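Local coordinates for sulfite dehydrogenase (Paracoccus pantotrophus, PDB 2XTS) that oxidises protein-bound sulfane sulfur at a molybdenum cofactor, as the catalytic subunit of the sulfane dehydrogenase SoxCD, paired with a haem c cytochrome subunit, at the interface of chains A and B. Residues are numbered along the deposited sequence; one frame, centred on the assembly and turned at random. Chains: chain A, Sulfite dehydrogenase; chain B, Cytochrome.

The interface of chains A and B. Residues chain A 247-250, 253-257; chain B 70, 82, 145-147.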
loop_
_atom_site.group_PDB
_atom_site.type_symbol
_atom_site.label_atom_id
_atom_site.label_comp_id
_atom_site.label_asym_id
_atom_site.label_seq_id
_atom_site.Cartn_x
_atom_site.Cartn_y
_atom_site.Cartn_z
ATOM N N THR A 247 26.014 -11.024 14.191
ATOM C CA THR A 247 27.057 -12.009 13.966
ATOM C C THR A 247 26.495 -13.326 14.442
ATOM O O THR A 247 25.683 -13.356 15.368
ATOM C CB THR A 247 28.347 -11.676 14.723
ATOM O OG1 THR A 247 28.039 -11.494 16.114
ATOM C CG2 THR A 247 28.989 -10.410 14.182
ATOM N N ASP A 248 26.902 -14.421 13.813
ATOM C CA ASP A 248 26.125 -15.671 13.851
ATOM C C ASP A 248 27.040 -16.789 14.388
ATOM O O ASP A 248 27.927 -17.297 13.677
ATOM C CB ASP A 248 25.638 -16.034 12.442
ATOM C CG ASP A 248 25.016 -14.871 11.691
ATOM O OD1 ASP A 248 24.587 -13.898 12.335
ATOM O OD2 ASP A 248 24.995 -14.960 10.433
ATOM N N LEU A 249 26.847 -17.162 15.649
ATOM C CA LEU A 249 27.738 -18.077 16.335
ATOM C C LEU A 249 27.581 -19.479 15.766
ATOM O O LEU A 249 26.453 -19.964 15.585
ATOM C CB LEU A 249 27.466 -18.056 17.841
ATOM C CG LEU A 249 28.391 -18.843 18.765
ATOM C CD1 LEU A 249 29.785 -18.246 18.756
ATOM C CD2 LEU A 249 27.833 -18.868 20.155
ATOM N N MET A 250 28.724 -20.126 15.493
ATOM C CA MET A 250 28.809 -21.437 14.837
ATOM C C MET A 250 29.257 -22.505 15.835
ATOM O O MET A 250 29.682 -22.184 16.935
ATOM C CB MET A 250 29.744 -21.340 13.649
ATOM C CG MET A 250 29.266 -20.339 12.620
ATOM S SD MET A 250 27.840 -20.903 11.676
ATOM C CE MET A 250 28.588 -22.112 10.564
ATOM N N GLY A 253 32.487 -22.246 18.032
ATOM C CA GLY A 253 32.679 -21.099 18.902
ATOM C C GLY A 253 33.191 -19.870 18.179
ATOM O O GLY A 253 33.310 -18.823 18.780
ATOM N N ARG A 254 33.485 -20.002 16.892
ATOM C CA ARG A 254 33.704 -18.854 16.033
ATOM C C ARG A 254 32.345 -18.398 15.513
ATOM O O ARG A 254 31.366 -19.138 15.597
ATOM C CB ARG A 254 34.649 -19.180 14.893
ATOM C CG ARG A 254 36.050 -19.522 15.387
ATOM C CD ARG A 254 37.049 -19.680 14.231
ATOM N NE ARG A 254 36.560 -20.616 13.221
ATOM C CZ ARG A 254 36.751 -20.519 11.903
ATOM N NH1 ARG A 254 37.421 -19.499 11.368
ATOM N NH2 ARG A 254 36.238 -21.446 11.103
ATOM N N ALA A 255 32.291 -17.190 14.950
ATOM C CA ALA A 255 31.036 -16.632 14.454
ATOM C C ALA A 255 31.220 -16.049 13.063
ATOM O O ALA A 255 32.238 -15.442 12.774
ATOM C CB ALA A 255 30.534 -15.559 15.404
ATOM N N ARG A 256 30.230 -16.221 12.202
ATOM C CA ARG A 256 30.194 -15.486 10.955
ATOM C C ARG A 256 29.897 -14.015 11.219
ATOM O O ARG A 256 29.004 -13.707 12.018
ATOM C CB ARG A 256 29.141 -16.038 10.003
ATOM C CG ARG A 256 29.385 -17.436 9.524
ATOM C CD ARG A 256 28.184 -17.959 8.790
ATOM N NE ARG A 256 28.388 -19.254 8.159
ATOM C CZ ARG A 256 27.398 -20.034 7.741
ATOM N NH1 ARG A 256 26.140 -19.658 7.928
ATOM N NH2 ARG A 256 27.650 -21.188 7.138
ATOM N N LYS A 257 30.621 -13.142 10.521
ATOM C CA LYS A 257 30.259 -11.739 10.487
ATOM C C LYS A 257 29.858 -11.378 9.065
ATOM O O LYS A 257 30.145 -12.107 8.126
ATOM C CB LYS A 257 31.398 -10.832 10.987
ATOM C CG LYS A 257 32.643 -10.830 10.081
ATOM C CD LYS A 257 33.703 -9.863 10.583
ATOM C CE LYS A 257 34.924 -9.802 9.689
ATOM N NZ LYS A 257 35.905 -8.863 10.293
ATOM N N LEU B 70 31.574 -20.124 24.603
ATOM C CA LEU B 70 31.001 -19.960 23.254
ATOM C C LEU B 70 30.666 -21.300 22.604
ATOM O O LEU B 70 30.013 -21.308 21.569
ATOM C CB LEU B 70 31.924 -19.132 22.352
ATOM C CG LEU B 70 32.228 -17.715 22.844
ATOM C CD1 LEU B 70 33.096 -16.994 21.813
ATOM C CD2 LEU B 70 30.952 -16.910 23.122
ATOM N N TYR B 82 33.272 -12.309 23.990
ATOM C CA TYR B 82 32.815 -12.357 22.614
ATOM C C TYR B 82 33.225 -11.196 21.728
ATOM O O TYR B 82 33.449 -11.409 20.543
ATOM C CB TYR B 82 31.296 -12.478 22.586
ATOM C CG TYR B 82 30.669 -12.750 21.237
ATOM C CD1 TYR B 82 30.906 -13.939 20.575
ATOM C CD2 TYR B 82 29.820 -11.844 20.649
ATOM C CE1 TYR B 82 30.310 -14.220 19.351
ATOM C CE2 TYR B 82 29.223 -12.104 19.420
ATOM C CZ TYR B 82 29.466 -13.305 18.764
ATOM O OH TYR B 82 28.862 -13.617 17.568
ATOM N N GLY B 145 37.768 -14.241 16.668
ATOM C CA GLY B 145 36.600 -15.108 16.767
ATOM C C GLY B 145 35.609 -15.052 15.625
ATOM O O GLY B 145 34.592 -15.735 15.707
ATOM N N PHE B 146 35.878 -14.263 14.587
ATOM C CA PHE B 146 34.919 -13.997 13.525
ATOM C C PHE B 146 35.515 -14.204 12.154
ATOM O O PHE B 146 36.715 -14.003 11.929
ATOM C CB PHE B 146 34.423 -12.543 13.623
ATOM C CG PHE B 146 33.789 -12.227 14.933
ATOM C CD1 PHE B 146 34.560 -11.927 16.026
ATOM C CD2 PHE B 146 32.423 -12.324 15.092
ATOM C CE1 PHE B 146 33.975 -11.705 17.248
ATOM C CE2 PHE B 146 31.823 -12.064 16.300
ATOM C CZ PHE B 146 32.596 -11.780 17.387
ATOM N N TYR B 147 34.662 -14.563 11.205
ATOM C CA TYR B 147 35.111 -14.673 9.822
ATOM C C TYR B 147 33.996 -14.202 8.907
ATOM O O TYR B 147 32.811 -14.390 9.231
ATOM C CB TYR B 147 35.548 -16.103 9.510
ATOM C CG TYR B 147 34.522 -17.199 9.767
ATOM C CD1 TYR B 147 34.453 -17.837 10.990
ATOM C CD2 TYR B 147 33.695 -17.660 8.757
ATOM C CE1 TYR B 147 33.569 -18.878 11.214
ATOM C CE2 TYR B 147 32.800 -18.697 8.977
ATOM C CZ TYR B 147 32.745 -19.310 10.206
ATOM O OH TYR B 147 31.880 -20.351 10.438
HETATM O O HOH W 1 33.183 -16.008 18.239
HETATM O O HOH W 2 28.991 -22.872 19.525
#
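Strand 255-257 of the molybdenum subunit and strand 146-148 of the cytochrome pair in parallel, so this patch is a small intermolecular beta-sheet within the SoxCD complex. Three backbone hydrogen bonds establish the register. A:Ala255 N donates to B:Gly145 O at 2.8 Å, nearly along the C=O axis; B:Tyr147 N returns a bond to A:Ala255 O, lying in the carbonyl plane. A:Lys257 N then donates to B:Tyr147 O with 168° at the hydrogen, the straightest of the three, although it approaches from above the carbonyl plane.

B:Tyr147 has its CG in the crowded position between backbone N and carbonyl carbon (chi1 56°), and the ring is turned to present its two faces to arginines. Beyond CB, CG comes within 4.0 Å of A:Arg254 NH1. CD1 and CE1 lie against the guanidinium of A:Arg254, with CE1 3.6 Å from its CZ and over the centre of that group; the two planes are 24° apart, so the guanidinium lies nearly flat over the CD1-CE1 side of the ring. On the opposite face, near the rim, CE2 packs on the aliphatic CG of A:Arg256 at 3.7 Å, whose guanidinium stands nearly perpendicular to the ring. At the tip, the phenol OH touches CG and CE of A:Met250, whose chain bends at chi2 and chi3. An alanine in place of B:Tyr147 would probably lose the packing against A:Arg254, A:Arg256 and A:Met250 and so loosen this side of the strand pairing.

Toward the other end, A:Thr247 and B:Tyr82 meet tip to tip, OG1 to the phenol OH at 2.7 Å, with the donor undecided. B:Phe146 CZ sits over the rim of the B:Tyr82 ring, while its CD2 and CE2 pack on A:Ala255 CB. Water 1 joins A:Gly253 O to B:Gly145 O, and water 2 lies 2.8 Å from both A:Met250 O and B:Leu70 O.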